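Local atomic coordinates of galactose-1-phosphate uridylyltransferase (Pyrobaculum aerophilum str. IM2, PDB entry 6K9Z), a protein that probably transfers uridylyl groups between UDP-sugars and hexose 1-phosphates, and binds zinc, iron and UDP. Residues A119-F124 with V148-V153; L123-K128 with Q142-P147; H205-R210 with Y262-F267; V250-P255 with H266-G271. The protein carries 1 engineered substitution. All blocks are in the same frame, centred on the assembly; numbering follows the deposited sequence.

Interaction 1 (A119-F124 with V148-V153); sequences AAYFLF and VVPPRV
The ring of Tyr121 lies across the pyrrolidine of Pro150. Pro150 CD sits over one face of the ring, 3.5 Å from its centroid, in a CH-pi contact. The approach is displaced toward the rim, and Pro150 CD comes within 3.3 Å of Tyr121 CG. Pro150 CG follows it over the CD2 side of the ring. Tyr121 CG is anti to the backbone N (chi1 -155°), which sets the root of the ring against Pro150. Val149 CG1 lies 4.1 Å from Tyr121 CD1, beside the ring. At the far end, Val153 CG1 lies 3.5 Å from Tyr121 OH and also meets CE1. The hydroxyl is hydrogen-bonded to the backbone O of Gln253. Near the backbone, Tyr121 CB rests 3.4 Å from Val148 O, a buried carbonyl oxygen that finds no polar partner. Ala120 CB packs against Val148 N at 3.8 Å. An alanine in place of Tyr121 would take the ring away from Pro150 and Val153, and would probably open a gap between them and leave Gln253 O without its hydroxyl partner.

The contact joins the start of strand 121-128 to the start of helix 151-167, with Pro150 as the N-cap residue. Ala120 and Tyr121 both face Leu146 in a classic beta bulge where the strand pairs with strand 140-146. Phe122 points away from 148-153 and packs on helix 96-114. Ala289 of the second subunit touches Leu123 and Pro150, and Val153 meets His252 of strand 247-252.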
# COMPACT_ATOMS: atom_id res chain seq x y z
N ALA A 119 -6.30 4.15 -24.50
CA ALA A 119 -6.49 3.38 -23.25
C ALA A 119 -5.40 2.31 -23.16
O ALA A 119 -5.48 1.29 -23.89
CB ALA A 119 -7.88 2.81 -23.21
N ALA A 120 -4.43 2.46 -22.28
CA ALA A 120 -3.38 1.45 -22.02
C ALA A 120 -3.88 0.33 -21.10
O ALA A 120 -3.37 -0.82 -21.15
CB ALA A 120 -2.16 2.11 -21.43
N TYR A 121 -4.84 0.61 -20.22
CA TYR A 121 -5.21 -0.33 -19.14
C TYR A 121 -6.67 -0.14 -18.73
O TYR A 121 -7.16 1.00 -18.62
CB TYR A 121 -4.25 -0.19 -17.94
CG TYR A 121 -4.23 -1.47 -17.17
CD1 TYR A 121 -3.40 -2.51 -17.54
CD2 TYR A 121 -5.09 -1.65 -16.08
CE1 TYR A 121 -3.42 -3.71 -16.86
CE2 TYR A 121 -5.13 -2.86 -15.40
CZ TYR A 121 -4.32 -3.90 -15.82
OH TYR A 121 -4.32 -5.10 -15.18
N PHE A 122 -7.31 -1.26 -18.45
CA PHE A 122 -8.68 -1.30 -17.89
C PHE A 122 -8.53 -1.87 -16.48
O PHE A 122 -8.30 -3.09 -16.35
CB PHE A 122 -9.59 -2.11 -18.82
CG PHE A 122 -11.04 -2.12 -18.42
CD1 PHE A 122 -11.49 -3.01 -17.45
CD2 PHE A 122 -11.97 -1.34 -19.10
CE1 PHE A 122 -12.85 -3.08 -17.14
CE2 PHE A 122 -13.32 -1.44 -18.81
CZ PHE A 122 -13.77 -2.35 -17.85
N LEU A 123 -8.68 -1.03 -15.46
CA LEU A 123 -8.53 -1.44 -14.05
C LEU A 123 -9.93 -1.52 -13.41
O LEU A 123 -10.54 -0.45 -13.16
CB LEU A 123 -7.66 -0.46 -13.27
CG LEU A 123 -7.47 -0.84 -11.79
CD1 LEU A 123 -6.61 -2.10 -11.65
CD2 LEU A 123 -6.83 0.30 -11.02
N PHE A 124 -10.40 -2.72 -13.09
CA PHE A 124 -11.66 -2.97 -12.35
C PHE A 124 -11.31 -3.27 -10.89
O PHE A 124 -10.46 -4.16 -10.65
CB PHE A 124 -12.37 -4.15 -13.01
CG PHE A 124 -13.62 -4.60 -12.32
CD1 PHE A 124 -14.67 -3.75 -12.15
CD2 PHE A 124 -13.80 -5.92 -11.96
CE1 PHE A 124 -15.81 -4.13 -11.50
CE2 PHE A 124 -14.98 -6.34 -11.34
CZ PHE A 124 -15.99 -5.43 -11.10
N VAL A 148 -1.76 4.63 -18.67
CA VAL A 148 -0.54 4.01 -18.10
C VAL A 148 -0.97 2.66 -17.56
O VAL A 148 -2.17 2.46 -17.22
CB VAL A 148 0.09 4.87 -16.98
CG1 VAL A 148 0.75 6.12 -17.50
CG2 VAL A 148 -0.92 5.20 -15.92
N VAL A 149 -0.02 1.77 -17.44
CA VAL A 149 -0.23 0.47 -16.76
C VAL A 149 -0.02 0.70 -15.27
O VAL A 149 0.98 1.29 -14.84
CB VAL A 149 0.71 -0.61 -17.29
CG1 VAL A 149 0.56 -1.90 -16.53
CG2 VAL A 149 0.51 -0.82 -18.78
N PRO A 150 -0.96 0.29 -14.43
CA PRO A 150 -0.73 0.41 -12.99
C PRO A 150 0.58 -0.22 -12.52
O PRO A 150 0.91 -1.34 -12.94
CB PRO A 150 -1.92 -0.35 -12.43
CG PRO A 150 -3.01 -0.20 -13.47
CD PRO A 150 -2.27 -0.28 -14.79
N PRO A 151 1.39 0.48 -11.68
CA PRO A 151 2.72 -0.03 -11.32
C PRO A 151 2.75 -1.46 -10.77
O PRO A 151 3.67 -2.19 -11.14
CB PRO A 151 3.26 1.00 -10.32
CG PRO A 151 2.61 2.29 -10.81
CD PRO A 151 1.20 1.87 -11.21
N ARG A 152 1.76 -1.86 -9.97
CA ARG A 152 1.80 -3.22 -9.37
C ARG A 152 1.63 -4.25 -10.49
O ARG A 152 2.33 -5.25 -10.50
CB ARG A 152 0.73 -3.38 -8.30
CG ARG A 152 0.66 -4.81 -7.74
CD ARG A 152 -0.19 -5.04 -6.49
NE ARG A 152 0.49 -4.33 -5.45
CZ ARG A 152 1.53 -4.79 -4.80
NH1 ARG A 152 1.93 -6.02 -4.96
NH2 ARG A 152 2.12 -4.02 -3.90
N VAL A 153 0.77 -3.94 -11.46
CA VAL A 153 0.54 -4.85 -12.60
C VAL A 153 1.76 -4.82 -13.52
O VAL A 153 2.16 -5.90 -13.95
CB VAL A 153 -0.78 -4.55 -13.35
CG1 VAL A 153 -0.92 -5.47 -14.58
CG2 VAL A 153 -1.96 -4.69 -12.37

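Interaction 2 (L123-K128 with Q142-P147); sequences LFFRNK and QIYILP. With UDP (uridine-5'-diphosphate), chain G.
Leu123 and Tyr144 are joined by two backbone hydrogen bonds, and Phe125 and Gln142 by two more. The bond from Leu123 N to Tyr144 O is 2.8 Å. Between these hydrogen-bonded pairs lies the non-hydrogen-bonded pair Phe124 and Ile143. Here Ile143 CA approaches Leu123 O at 3.2 Å in a CA-H...O contact, and Phe124 CA approaches Gln142 O in the same way.

The aromatic contacts lie on the face that carries Leu123, Phe125, Gln142 and Tyr144. Phe125 turns its edge to the face of Tyr144 in a T-shaped pair, the planes 71° apart. Phe125 CE1 stands 3.7 Å above the centre of the Tyr144 ring. Gln142 CB covers one face of the Phe125 ring, 3.5 Å above its plane. On the other side of the sheet, Phe124 CD1 meets Ile143 CG1 at 4.0 Å.

Polar contact with the ligand comes from Tyr144 OH, which donates to UDP O2B at 2.7 Å. A phenylalanine in place of Tyr144 would probably leave UDP O2B without this donor. Asn50 and Arg51 also hydrogen-bond the nucleotide.

Strands 121-128 and 140-146 form an antiparallel beta hairpin. It is part of the half-barrel sheet of this uridylyltransferase family, and its second strand lines the UDP pocket.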
# COMPACT_ATOMS: atom_id res chain seq x y z
N LEU A 123 -8.68 -1.03 -15.46
CA LEU A 123 -8.53 -1.44 -14.05
C LEU A 123 -9.93 -1.52 -13.41
O LEU A 123 -10.54 -0.45 -13.16
CB LEU A 123 -7.66 -0.46 -13.27
CG LEU A 123 -7.47 -0.84 -11.79
CD1 LEU A 123 -6.61 -2.10 -11.65
CD2 LEU A 123 -6.83 0.30 -11.02
N PHE A 124 -10.40 -2.72 -13.09
CA PHE A 124 -11.66 -2.97 -12.35
C PHE A 124 -11.31 -3.27 -10.89
O PHE A 124 -10.46 -4.16 -10.65
CB PHE A 124 -12.37 -4.15 -13.01
CG PHE A 124 -13.62 -4.60 -12.32
CD1 PHE A 124 -14.67 -3.75 -12.15
CD2 PHE A 124 -13.80 -5.92 -11.96
CE1 PHE A 124 -15.81 -4.13 -11.50
CE2 PHE A 124 -14.98 -6.34 -11.34
CZ PHE A 124 -15.99 -5.43 -11.10
N PHE A 125 -11.93 -2.59 -9.94
CA PHE A 125 -11.66 -2.82 -8.51
C PHE A 125 -12.91 -2.56 -7.70
O PHE A 125 -13.85 -1.95 -8.19
CB PHE A 125 -10.46 -2.03 -7.99
CG PHE A 125 -10.61 -0.55 -7.99
CD1 PHE A 125 -10.39 0.17 -9.16
CD2 PHE A 125 -11.01 0.12 -6.85
CE1 PHE A 125 -10.50 1.55 -9.15
CE2 PHE A 125 -11.16 1.50 -6.85
CZ PHE A 125 -10.91 2.22 -8.00
N ARG A 126 -12.90 -3.09 -6.46
CA ARG A 126 -14.06 -2.93 -5.58
C ARG A 126 -13.51 -2.72 -4.19
O ARG A 126 -12.72 -3.54 -3.74
CB ARG A 126 -14.98 -4.14 -5.69
CG ARG A 126 -16.33 -3.97 -4.99
CD ARG A 126 -17.21 -5.24 -5.14
NE ARG A 126 -18.61 -4.93 -4.97
CZ ARG A 126 -19.24 -4.80 -3.79
NH1 ARG A 126 -18.59 -4.99 -2.64
NH2 ARG A 126 -20.51 -4.39 -3.75
N ASN A 127 -13.98 -1.68 -3.52
CA ASN A 127 -13.69 -1.47 -2.08
C ASN A 127 -14.98 -1.75 -1.30
O ASN A 127 -16.03 -1.24 -1.72
CB ASN A 127 -13.21 -0.05 -1.79
CG ASN A 127 -11.92 0.24 -2.52
OD1 ASN A 127 -11.00 -0.57 -2.45
ND2 ASN A 127 -11.85 1.40 -3.18
N LYS A 128 -14.89 -2.48 -0.17
CA LYS A 128 -16.12 -2.83 0.57
C LYS A 128 -15.86 -2.62 2.05
O LYS A 128 -14.88 -3.17 2.57
CB LYS A 128 -16.50 -4.29 0.27
CG LYS A 128 -17.85 -4.69 0.83
CD LYS A 128 -17.85 -5.16 2.28
CE LYS A 128 -19.20 -5.70 2.69
NZ LYS A 128 -19.11 -6.50 3.95
N GLN A 142 -15.71 -0.01 -9.33
CA GLN A 142 -15.11 1.11 -10.06
C GLN A 142 -14.31 0.55 -11.23
O GLN A 142 -13.73 -0.53 -11.12
CB GLN A 142 -14.26 1.99 -9.14
CG GLN A 142 -15.06 2.76 -8.08
CD GLN A 142 -14.22 3.80 -7.38
OE1 GLN A 142 -13.76 4.80 -7.97
NE2 GLN A 142 -14.02 3.56 -6.11
N ILE A 143 -14.27 1.33 -12.30
CA ILE A 143 -13.33 1.12 -13.42
C ILE A 143 -12.51 2.40 -13.66
O ILE A 143 -13.12 3.47 -13.78
CB ILE A 143 -14.10 0.75 -14.70
CG1 ILE A 143 -14.90 -0.55 -14.57
CG2 ILE A 143 -13.11 0.67 -15.86
CD1 ILE A 143 -16.08 -0.66 -15.52
N TYR A 144 -11.19 2.28 -13.77
CA TYR A 144 -10.35 3.34 -14.32
C TYR A 144 -9.85 2.82 -15.66
O TYR A 144 -9.23 1.74 -15.69
CB TYR A 144 -9.16 3.68 -13.44
CG TYR A 144 -9.40 4.26 -12.07
CD1 TYR A 144 -10.59 4.89 -11.69
CD2 TYR A 144 -8.37 4.21 -11.12
CE1 TYR A 144 -10.75 5.43 -10.43
CE2 TYR A 144 -8.52 4.77 -9.87
CZ TYR A 144 -9.71 5.38 -9.52
OH TYR A 144 -9.91 5.91 -8.29
N ILE A 145 -10.11 3.56 -16.71
CA ILE A 145 -9.49 3.33 -18.04
C ILE A 145 -8.36 4.34 -18.11
O ILE A 145 -8.63 5.54 -18.06
CB ILE A 145 -10.54 3.51 -19.16
CG1 ILE A 145 -11.69 2.50 -18.99
CG2 ILE A 145 -9.89 3.33 -20.50
CD1 ILE A 145 -12.84 2.64 -19.92
N LEU A 146 -7.14 3.85 -18.14
CA LEU A 146 -5.94 4.66 -17.90
C LEU A 146 -5.02 4.72 -19.11
O LEU A 146 -4.91 3.75 -19.87
CB LEU A 146 -5.18 4.05 -16.73
CG LEU A 146 -5.92 3.97 -15.40
CD1 LEU A 146 -5.25 2.94 -14.52
CD2 LEU A 146 -5.98 5.34 -14.77
N PRO A 147 -4.21 5.79 -19.19
CA PRO A 147 -3.19 5.91 -20.22
C PRO A 147 -1.86 5.24 -19.86
O PRO A 147 -0.95 5.36 -20.68
CB PRO A 147 -3.01 7.44 -20.31
CG PRO A 147 -3.20 7.88 -18.88
CD PRO A 147 -4.26 6.97 -18.31
N1 UDP G . -19.20 8.90 -6.56
C2 UDP G . -19.87 9.39 -7.68
N3 UDP G . -20.91 10.21 -7.56
C4 UDP G . -21.29 10.60 -6.36
C5 UDP G . -20.65 10.17 -5.23
C6 UDP G . -19.58 9.31 -5.37
O2 UDP G . -19.59 9.08 -8.80
O4 UDP G . -22.24 11.34 -6.24
C1' UDP G . -18.02 8.05 -6.62
C2' UDP G . -16.97 8.95 -5.98
O2' UDP G . -16.59 10.12 -6.66
C3' UDP G . -15.81 8.03 -5.77
C4' UDP G . -16.49 6.79 -5.38
O4' UDP G . -17.87 6.97 -5.70
O3' UDP G . -15.00 7.85 -6.88
C5' UDP G . -16.04 6.80 -3.93
O5' UDP G . -14.60 6.68 -3.81
PA UDP G . -13.34 7.71 -4.04
O1A UDP G . -13.65 9.14 -3.65
O2A UDP G . -12.29 7.20 -3.10
O3A UDP G . -12.91 7.53 -5.60
PB UDP G . -12.05 8.34 -6.61
O1B UDP G . -12.79 9.53 -6.67
O2B UDP G . -11.97 7.59 -7.87
O3B UDP G . -10.79 8.59 -6.01

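Interaction 3 (H205-R210 with Y262-F267); sequences HIYPKR and YYHLHF. With ZN (zinc ion), chain D; FE (Fe (III) ion), chain E.
The Tyr207 ring carries His266 CB over the centre of one face, 3.3 Å above the plane, and has His264 CD2 at its edge. The three rings form an aromatic cluster beside an antiparallel strand pair, between a zinc site with two cysteines and two histidines and an iron site. The Tyr207 and His266 planes are only 14° apart, but the rings are slid and barely overlap. Tyr207 OH sits over the centre of the His266 imidazole. Against His264, Tyr207 is edge-to-face, with its CD2 over one face of that imidazole.

His264 ND1 binds zinc at 2.3 Å, together with Cys170, Cys173 and His211. Its NE2 donates to Pro208 O at 2.8 Å, in a bent bond of 138°. The imidazole thus has a partner at each nitrogen. Pro208 CG also touches His264 NE2. His266 NE2 binds iron at 2.2 Å. Tyr207 OH is hydrogen-bonded to His172.

Ile206 and Phe267 form a hydrogen-bonded pair, closed by Ile206 N to Phe267 O and Phe267 N to Ile206 O. Pro208 CD packs on Leu265 CD1 at 3.8 Å. His266 ND1 donates to His264 O at 2.8 Å, and that oxygen lies in the plane of the His266 ring.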
# COMPACT_ATOMS: atom_id res chain seq x y z
N HIS A 205 -6.80 -15.50 -4.20
CA HIS A 205 -6.66 -15.21 -5.65
C HIS A 205 -7.56 -16.15 -6.43
O HIS A 205 -7.61 -17.38 -6.07
CB HIS A 205 -5.21 -15.32 -6.06
CG HIS A 205 -4.34 -14.25 -5.53
ND1 HIS A 205 -3.10 -14.01 -6.04
CD2 HIS A 205 -4.53 -13.39 -4.50
CE1 HIS A 205 -2.54 -13.04 -5.34
NE2 HIS A 205 -3.40 -12.65 -4.37
N ILE A 206 -8.26 -15.63 -7.43
CA ILE A 206 -9.22 -16.42 -8.22
C ILE A 206 -8.67 -16.40 -9.65
O ILE A 206 -8.68 -15.32 -10.33
CB ILE A 206 -10.65 -15.93 -8.06
CG1 ILE A 206 -11.05 -15.90 -6.57
CG2 ILE A 206 -11.64 -16.76 -8.88
CD1 ILE A 206 -12.47 -15.44 -6.27
N TYR A 207 -8.30 -17.57 -10.15
CA TYR A 207 -7.69 -17.72 -11.49
C TYR A 207 -8.53 -18.61 -12.37
O TYR A 207 -9.10 -19.60 -11.91
CB TYR A 207 -6.33 -18.39 -11.44
CG TYR A 207 -5.15 -17.50 -11.16
CD1 TYR A 207 -4.77 -17.19 -9.86
CD2 TYR A 207 -4.33 -17.09 -12.19
CE1 TYR A 207 -3.63 -16.43 -9.62
CE2 TYR A 207 -3.21 -16.34 -11.97
CZ TYR A 207 -2.83 -16.02 -10.68
OH TYR A 207 -1.70 -15.27 -10.51
N PRO A 208 -8.58 -18.31 -13.68
CA PRO A 208 -9.19 -19.24 -14.62
C PRO A 208 -8.23 -20.42 -14.83
O PRO A 208 -6.99 -20.26 -14.85
CB PRO A 208 -9.38 -18.38 -15.87
CG PRO A 208 -8.20 -17.42 -15.84
CD PRO A 208 -7.94 -17.17 -14.35
N LYS A 209 -8.82 -21.61 -14.98
CA LYS A 209 -8.03 -22.84 -15.19
C LYS A 209 -7.44 -22.81 -16.61
O LYS A 209 -6.39 -23.40 -16.79
CB LYS A 209 -8.93 -24.05 -14.95
CG LYS A 209 -9.19 -24.32 -13.48
CD LYS A 209 -10.26 -25.38 -13.23
CE LYS A 209 -10.27 -25.85 -11.79
NZ LYS A 209 -11.10 -27.07 -11.61
N ARG A 210 -8.16 -22.25 -17.57
CA ARG A 210 -7.63 -22.01 -18.93
C ARG A 210 -6.82 -20.73 -18.90
O ARG A 210 -7.20 -19.82 -18.17
CB ARG A 210 -8.75 -22.02 -19.97
CG ARG A 210 -9.15 -23.43 -20.37
CD ARG A 210 -10.18 -23.37 -21.49
NE ARG A 210 -11.43 -23.08 -20.80
CZ ARG A 210 -12.65 -23.14 -21.33
NH1 ARG A 210 -13.70 -22.88 -20.57
NH2 ARG A 210 -12.81 -23.46 -22.61
N TYR A 262 2.19 -14.78 -21.62
CA TYR A 262 3.09 -14.84 -20.43
C TYR A 262 2.39 -14.33 -19.18
O TYR A 262 2.92 -14.55 -18.05
CB TYR A 262 4.37 -14.02 -20.64
CG TYR A 262 4.14 -12.59 -21.05
CD1 TYR A 262 4.06 -12.25 -22.40
CD2 TYR A 262 4.01 -11.58 -20.10
CE1 TYR A 262 3.85 -10.95 -22.81
CE2 TYR A 262 3.77 -10.27 -20.50
CZ TYR A 262 3.70 -9.97 -21.85
OH TYR A 262 3.48 -8.69 -22.27
N TYR A 263 1.26 -13.67 -19.37
CA TYR A 263 0.46 -13.18 -18.23
C TYR A 263 -0.94 -13.77 -18.27
O TYR A 263 -1.44 -14.17 -19.32
CB TYR A 263 0.44 -11.66 -18.18
CG TYR A 263 0.00 -11.07 -16.85
CD1 TYR A 263 0.80 -11.18 -15.74
CD2 TYR A 263 -1.15 -10.30 -16.74
CE1 TYR A 263 0.48 -10.56 -14.54
CE2 TYR A 263 -1.51 -9.71 -15.53
CZ TYR A 263 -0.69 -9.83 -14.43
OH TYR A 263 -1.03 -9.18 -13.26
N HIS A 264 -1.44 -14.02 -17.06
CA HIS A 264 -2.72 -14.73 -16.79
C HIS A 264 -3.57 -13.87 -15.85
O HIS A 264 -3.08 -13.52 -14.77
CB HIS A 264 -2.33 -16.07 -16.14
CG HIS A 264 -3.36 -17.14 -16.11
ND1 HIS A 264 -3.04 -18.46 -16.36
CD2 HIS A 264 -4.66 -17.13 -15.78
CE1 HIS A 264 -4.11 -19.21 -16.23
NE2 HIS A 264 -5.12 -18.42 -15.87
N LEU A 265 -4.88 -13.68 -16.26
CA LEU A 265 -5.64 -12.71 -15.46
C LEU A 265 -6.00 -13.37 -14.14
O LEU A 265 -6.12 -14.65 -14.05
CB LEU A 265 -6.89 -12.23 -16.19
CG LEU A 265 -7.95 -13.25 -16.54
CD1 LEU A 265 -8.87 -13.63 -15.40
CD2 LEU A 265 -8.83 -12.70 -17.68
N HIS A 266 -6.28 -12.66 -13.11
CA HIS A 266 -6.72 -13.21 -11.80
C HIS A 266 -7.37 -12.08 -11.02
O HIS A 266 -6.93 -10.90 -11.20
CB HIS A 266 -5.54 -13.85 -11.04
CG HIS A 266 -4.30 -12.99 -11.02
ND1 HIS A 266 -3.44 -12.87 -12.12
CD2 HIS A 266 -3.75 -12.26 -10.03
CE1 HIS A 266 -2.43 -12.07 -11.79
NE2 HIS A 266 -2.56 -11.72 -10.52
N PHE A 267 -8.33 -12.41 -10.16
CA PHE A 267 -8.87 -11.50 -9.15
C PHE A 267 -8.06 -11.68 -7.86
O PHE A 267 -7.82 -12.84 -7.48
CB PHE A 267 -10.35 -11.72 -8.92
CG PHE A 267 -11.21 -11.32 -10.10
CD1 PHE A 267 -11.36 -12.20 -11.17
CD2 PHE A 267 -11.82 -10.09 -10.15
CE1 PHE A 267 -12.18 -11.86 -12.25
CE2 PHE A 267 -12.66 -9.77 -11.20
CZ PHE A 267 -12.77 -10.60 -12.28
ZN ZN D . -1.25 -19.02 -17.75
FE FE E . -1.49 -10.27 -9.23
O HOH W 1 -0.12 -11.89 -8.51

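Interaction 4 (V250-P255 with H266-G271); sequences VLHQAP and HFEIYG. With FE (Fe (III) ion), chain E.
His252 and His266 stand almost perpendicular, their ring planes 86° apart. His252 CB lies over one face of the His266 imidazole, 3.4 Å above its plane. In return, His266 NE2 lies at the edge of the His252 ring. Both rings direct a nitrogen at the same iron, and His252 ND1 binds it at 2.2 Å. Glu268 OE1 adds a bond of 2.3 Å. The Glu268 carboxylate plane is turned 53° from the His252 ring, and Glu268 OE2 comes within 3.1 Å of His252 CE1. OE2 does not bind the metal but accepts a hydrogen bond from Tyr270 OH at 2.6 Å. That bond probably helps fix the rotation of the carboxylate.

These ligands project from two neighbouring antiparallel strands of the half-barrel sheet. Val250 with Glu268 and His252 with His266 are hydrogen-bonded pairs whose side chains share one face, and that face carries all three ligands. On it Val250 and Glu268 run side by side, with Val250 CG1 4.0 Å from Glu268 CB. Glu156 and a water complete the iron site. His252 NE2 is hydrogen-bonded to Gly288 O of the second subunit.

On the opposite face, Leu251 CD1 lies over the centre of the Phe267 ring, 3.8 Å above its plane.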
# COMPACT_ATOMS: atom_id res chain seq x y z
N VAL A 250 -9.40 -6.62 -6.72
CA VAL A 250 -8.81 -6.00 -7.92
C VAL A 250 -8.63 -7.10 -8.96
O VAL A 250 -8.31 -8.20 -8.63
CB VAL A 250 -7.49 -5.27 -7.58
CG1 VAL A 250 -6.43 -6.21 -7.05
CG2 VAL A 250 -6.97 -4.41 -8.72
N LEU A 251 -8.87 -6.73 -10.19
CA LEU A 251 -8.63 -7.58 -11.38
C LEU A 251 -7.26 -7.25 -11.96
O LEU A 251 -7.07 -6.14 -12.45
CB LEU A 251 -9.71 -7.33 -12.43
CG LEU A 251 -9.50 -8.04 -13.77
CD1 LEU A 251 -9.27 -9.53 -13.53
CD2 LEU A 251 -10.69 -7.80 -14.70
N HIS A 252 -6.35 -8.20 -11.92
CA HIS A 252 -5.01 -8.12 -12.54
C HIS A 252 -5.15 -8.80 -13.90
O HIS A 252 -5.34 -10.03 -13.91
CB HIS A 252 -4.00 -8.80 -11.64
CG HIS A 252 -3.62 -7.97 -10.47
ND1 HIS A 252 -2.69 -8.40 -9.53
CD2 HIS A 252 -3.97 -6.71 -10.15
CE1 HIS A 252 -2.52 -7.43 -8.65
NE2 HIS A 252 -3.28 -6.37 -8.96
N GLN A 253 -5.09 -8.02 -14.98
CA GLN A 253 -5.14 -8.58 -16.34
C GLN A 253 -4.06 -7.93 -17.19
O GLN A 253 -3.39 -6.98 -16.78
CB GLN A 253 -6.55 -8.44 -16.90
CG GLN A 253 -6.99 -7.02 -17.16
CD GLN A 253 -8.31 -6.95 -17.88
OE1 GLN A 253 -8.59 -7.76 -18.75
NE2 GLN A 253 -9.14 -5.97 -17.55
N ALA A 254 -3.90 -8.41 -18.39
CA ALA A 254 -3.02 -7.78 -19.37
C ALA A 254 -3.44 -6.34 -19.65
O ALA A 254 -4.62 -5.94 -19.64
CB ALA A 254 -3.02 -8.55 -20.65
N PRO A 255 -2.46 -5.54 -20.10
CA PRO A 255 -2.79 -4.25 -20.68
C PRO A 255 -3.67 -4.44 -21.92
O PRO A 255 -3.62 -5.52 -22.55
CB PRO A 255 -1.47 -3.62 -21.05
CG PRO A 255 -0.45 -4.47 -20.30
CD PRO A 255 -1.03 -5.88 -20.22
N HIS A 266 -6.28 -12.66 -13.11
CA HIS A 266 -6.72 -13.21 -11.80
C HIS A 266 -7.37 -12.08 -11.02
O HIS A 266 -6.93 -10.90 -11.20
CB HIS A 266 -5.54 -13.85 -11.04
CG HIS A 266 -4.30 -12.99 -11.02
ND1 HIS A 266 -3.44 -12.87 -12.12
CD2 HIS A 266 -3.75 -12.26 -10.03
CE1 HIS A 266 -2.43 -12.07 -11.79
NE2 HIS A 266 -2.56 -11.72 -10.52
N PHE A 267 -8.33 -12.41 -10.16
CA PHE A 267 -8.87 -11.50 -9.15
C PHE A 267 -8.06 -11.68 -7.86
O PHE A 267 -7.82 -12.84 -7.48
CB PHE A 267 -10.35 -11.72 -8.92
CG PHE A 267 -11.21 -11.32 -10.10
CD1 PHE A 267 -11.36 -12.20 -11.17
CD2 PHE A 267 -11.82 -10.09 -10.15
CE1 PHE A 267 -12.18 -11.86 -12.25
CE2 PHE A 267 -12.66 -9.77 -11.20
CZ PHE A 267 -12.77 -10.60 -12.28
N GLU A 268 -7.61 -10.57 -7.27
CA GLU A 268 -7.02 -10.62 -5.91
C GLU A 268 -8.07 -10.05 -4.96
O GLU A 268 -8.58 -8.95 -5.20
CB GLU A 268 -5.65 -9.95 -5.82
CG GLU A 268 -4.64 -10.46 -6.81
CD GLU A 268 -3.23 -9.99 -6.61
OE1 GLU A 268 -2.33 -10.64 -7.15
OE2 GLU A 268 -3.06 -8.95 -5.95
N ILE A 269 -8.31 -10.76 -3.86
CA ILE A 269 -9.20 -10.27 -2.80
C ILE A 269 -8.38 -10.19 -1.50
O ILE A 269 -7.81 -11.23 -1.09
CB ILE A 269 -10.42 -11.20 -2.66
CG1 ILE A 269 -11.29 -11.29 -3.91
CG2 ILE A 269 -11.25 -10.78 -1.48
CD1 ILE A 269 -12.15 -12.54 -3.92
N TYR A 270 -8.40 -9.02 -0.87
CA TYR A 270 -7.70 -8.72 0.40
C TYR A 270 -8.78 -8.52 1.45
O TYR A 270 -9.33 -7.46 1.46
CB TYR A 270 -6.80 -7.50 0.26
CG TYR A 270 -5.96 -7.41 -0.98
CD1 TYR A 270 -5.41 -8.51 -1.60
CD2 TYR A 270 -5.65 -6.16 -1.48
CE1 TYR A 270 -4.58 -8.39 -2.70
CE2 TYR A 270 -4.85 -6.00 -2.60
CZ TYR A 270 -4.34 -7.13 -3.24
OH TYR A 270 -3.56 -6.94 -4.34
N GLY A 271 -9.08 -9.55 2.23
CA GLY A 271 -9.93 -9.42 3.42
C GLY A 271 -9.14 -8.82 4.54
O GLY A 271 -8.02 -9.33 4.84
FE FE E . -1.49 -10.27 -9.23
O HOH W 1 -0.12 -11.89 -8.51

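Overall arrangement
All four contacts reach one nine-stranded antiparallel sheet, in which strands 140-146, 121-128, 247-252, 266-271 and 202-208 are successive neighbours. Interactions 1 and 2 share strand 121-128, and interactions 3 and 4 share strand 266-271; in each pair the centres are about 9 Å apart. The first pair precedes the second along the chain and lies in the N-terminal family domain, the second pair in the C-terminal one. Strands 121-128 and 247-252 join the halves, through Phe124 O and Leu251 N. The centres of interactions 2 and 3 are about 18 Å apart. The sheet carries UDP-pocket residues on one side and iron ligands further across; the zinc ligand His264 lies in the loop just before strand 266-271. Interactions 1, 2 and 4 also touch the second subunit.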